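Local coordinates for adhesin (PDB 6VT2), which probably mediates bacterial adhesion by binding sialylated host glycans through two tandem SigLec-like modules, at residues P5-L10 against E27-S32. Residues are numbered along the deposited sequence; the frame is centred on the assembly and turned at random. Where two conformers were deposited one is given.
Sequences PPTITL and ETTDDS. With CA (calcium ion), chain H.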
loop_
_atom_site.group_PDB
_atom_site.type_symbol
_atom_site.label_atom_id
_atom_site.label_comp_id
_atom_site.label_asym_id
_atom_site.label_seq_id
_atom_site.Cartn_x
_atom_site.Cartn_y
_atom_site.Cartn_z
ATOM N N PRO A 5 30.132 -49.669 23.970
ATOM C CA PRO A 5 30.477 -48.417 23.335
ATOM C C PRO A 5 29.375 -47.364 23.456
ATOM O O PRO A 5 28.324 -47.689 23.822
ATOM C CB PRO A 5 30.716 -48.879 21.899
ATOM C CG PRO A 5 29.883 -50.104 21.709
ATOM C CD PRO A 5 29.850 -50.768 23.064
ATOM N N PRO A 6 29.680 -46.087 23.160
ATOM C CA PRO A 6 28.697 -45.053 23.230
ATOM C C PRO A 6 27.534 -45.216 22.249
ATOM O O PRO A 6 27.675 -45.935 21.334
ATOM C CB PRO A 6 29.430 -43.759 22.855
ATOM C CG PRO A 6 30.870 -44.068 23.109
ATOM C CD PRO A 6 31.000 -45.541 22.818
ATOM N N THR A 7 26.436 -44.557 22.562
ATOM C CA THR A 7 25.215 -44.548 21.756
ATOM C C THR A 7 25.218 -43.265 20.935
ATOM O O THR A 7 25.273 -42.227 21.531
ATOM C CB THR A 7 23.980 -44.647 22.648
ATOM O OG1 THR A 7 24.061 -45.871 23.367
ATOM C CG2 THR A 7 22.687 -44.602 21.865
ATOM N N ILE A 8 25.086 -43.401 19.623
ATOM C CA ILE A 8 25.154 -42.275 18.700
ATOM C C ILE A 8 23.801 -42.122 18.027
ATOM O O ILE A 8 23.251 -43.101 17.510
ATOM C CB ILE A 8 26.237 -42.492 17.626
ATOM C CG1 ILE A 8 27.598 -42.767 18.224
ATOM C CG2 ILE A 8 26.329 -41.274 16.692
ATOM C CD1 ILE A 8 28.576 -43.236 17.252
ATOM N N THR A 9 23.327 -40.870 18.062
ATOM C CA THR A 9 22.040 -40.497 17.483
ATOM C C THR A 9 22.285 -39.408 16.399
ATOM O O THR A 9 23.029 -38.517 16.681
ATOM C CB THR A 9 21.004 -40.011 18.493
ATOM O OG1 THR A 9 20.775 -41.128 19.346
ATOM C CG2 THR A 9 19.714 -39.621 17.833
ATOM N N LEU A 10 21.864 -39.672 15.166
ATOM C CA LEU A 10 22.166 -38.678 14.098
ATOM C C LEU A 10 21.159 -38.842 12.965
ATOM O O LEU A 10 20.563 -39.874 12.899
ATOM C CB LEU A 10 23.603 -38.863 13.619
ATOM C CG LEU A 10 23.839 -39.996 12.632
ATOM C CD1 LEU A 10 25.232 -39.859 12.048
ATOM C CD2 LEU A 10 23.660 -41.340 13.293
ATOM N N GLU A 27 24.448 -36.655 18.358
ATOM C CA GLU A 27 24.378 -36.689 19.837
ATOM C C GLU A 27 24.915 -38.035 20.284
ATOM O O GLU A 27 24.557 -38.993 19.675
ATOM C CB GLU A 27 22.967 -36.432 20.332
ATOM C CG GLU A 27 22.560 -34.970 20.260
ATOM C CD GLU A 27 21.374 -34.641 21.147
ATOM O OE1 GLU A 27 20.595 -35.540 21.433
ATOM O OE2 GLU A 27 21.254 -33.499 21.571
ATOM N N THR A 28 25.794 -38.022 21.288
ATOM C CA THR A 28 26.448 -39.255 21.742
ATOM C C THR A 28 26.277 -39.386 23.251
ATOM O O THR A 28 26.455 -38.468 23.861
ATOM C CB THR A 28 27.917 -39.334 21.317
ATOM O OG1 THR A 28 27.966 -39.217 19.898
ATOM C CG2 THR A 28 28.586 -40.632 21.705
ATOM N N THR A 29 25.816 -40.534 23.706
ATOM C CA THR A 29 25.842 -40.695 25.244
ATOM C C THR A 29 26.579 -41.981 25.588
ATOM O O THR A 29 26.789 -42.764 24.794
ATOM C CB THR A 29 24.407 -40.786 25.759
ATOM O OG1 THR A 29 23.842 -41.931 25.138
ATOM C CG2 THR A 29 23.531 -39.618 25.388
ATOM N N ASP A 30 26.901 -42.132 26.853
ATOM C CA ASP A 30 27.532 -43.374 27.324
ATOM C C ASP A 30 27.158 -43.494 28.783
ATOM O O ASP A 30 27.240 -42.518 29.421
ATOM C CB ASP A 30 29.037 -43.366 27.102
ATOM C CG ASP A 30 29.674 -44.714 27.360
ATOM O OD1 ASP A 30 29.618 -45.504 26.513
ATOM O OD2 ASP A 30 30.289 -44.857 28.384
ATOM N N ASP A 31 27.011 -44.700 29.301
ATOM C CA ASP A 31 26.669 -44.887 30.729
ATOM C C ASP A 31 27.830 -44.465 31.648
ATOM O O ASP A 31 27.570 -44.059 32.699
ATOM C CB ASP A 31 26.299 -46.327 31.039
ATOM C CG ASP A 31 24.824 -46.677 30.888
ATOM O OD1 ASP A 31 24.066 -45.821 30.423
ATOM O OD2 ASP A 31 24.472 -47.799 31.263
ATOM N N SER A 32 29.064 -44.440 31.171
ATOM C CA SER A 32 30.213 -43.900 31.926
ATOM C C SER A 32 30.058 -42.388 32.065
ATOM O O SER A 32 30.710 -41.849 32.862
ATOM C CB SER A 32 31.513 -44.179 31.258
ATOM O OG SER A 32 31.684 -43.369 30.086
HETATM CA CA CA H . 30.779 -47.201 27.680
HETATM O O HOH W 1 22.738 -40.504 21.643
HETATM O O HOH W 2 28.763 -47.652 28.756
#
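An antiparallel strand pair at the edge of a four-stranded sheet joins Thr7 and Thr9 to Thr29 and Glu27, and runs into a calcium site at Asp30. The strand axes of 7-9 and 27-29 lie at 163°, and two reciprocal hydrogen-bonded pairs fix the register. Thr7 N reaches Thr29 O at 2.9 Å and Thr29 N returns to Thr7 O at 2.8 Å; Thr9 and Glu27 exchange an equivalent pair. Between them Ile8 pairs with Thr28 as a non-hydrogen-bonded pair, their side chains side by side on the face turned to Ala102 of the second sheet, as expected for a beta sandwich in this SigLec-like domain. On that face OG1 anti to the carbonyl carbon (chi1 -57°) leaves Thr28 CG2 anti to the backbone N, and CG2 meets Pro6 CB at 3.4 Å, tighter than an ordinary carbon contact. Thr28 OG1 instead lies against Ile8 CG1 at 3.9 Å. The other face carries Thr7, Thr9, Glu27 and Thr29; there a water donates to Thr7 O and also bonds Thr9 OG1, while Glu27 is salt-bridged to Arg77. Past the strand end, both Asp30 carboxylate oxygens chelate the calcium ion, OD1 at 2.4 Å, and Asp2, Thr4 and Asp104 supply further ligands. Asp30 OD1 also lies 3.4 Å from Pro6 N, a van der Waals approach, since this proline nitrogen carries no hydrogen. With the calcium grip, two bonds to OD2 restrain the carboxylate's rotation: Ser32 OG at 2.7 Å on the anti side, and Ser32 N, closing an Asx turn from 41° above the carboxylate plane.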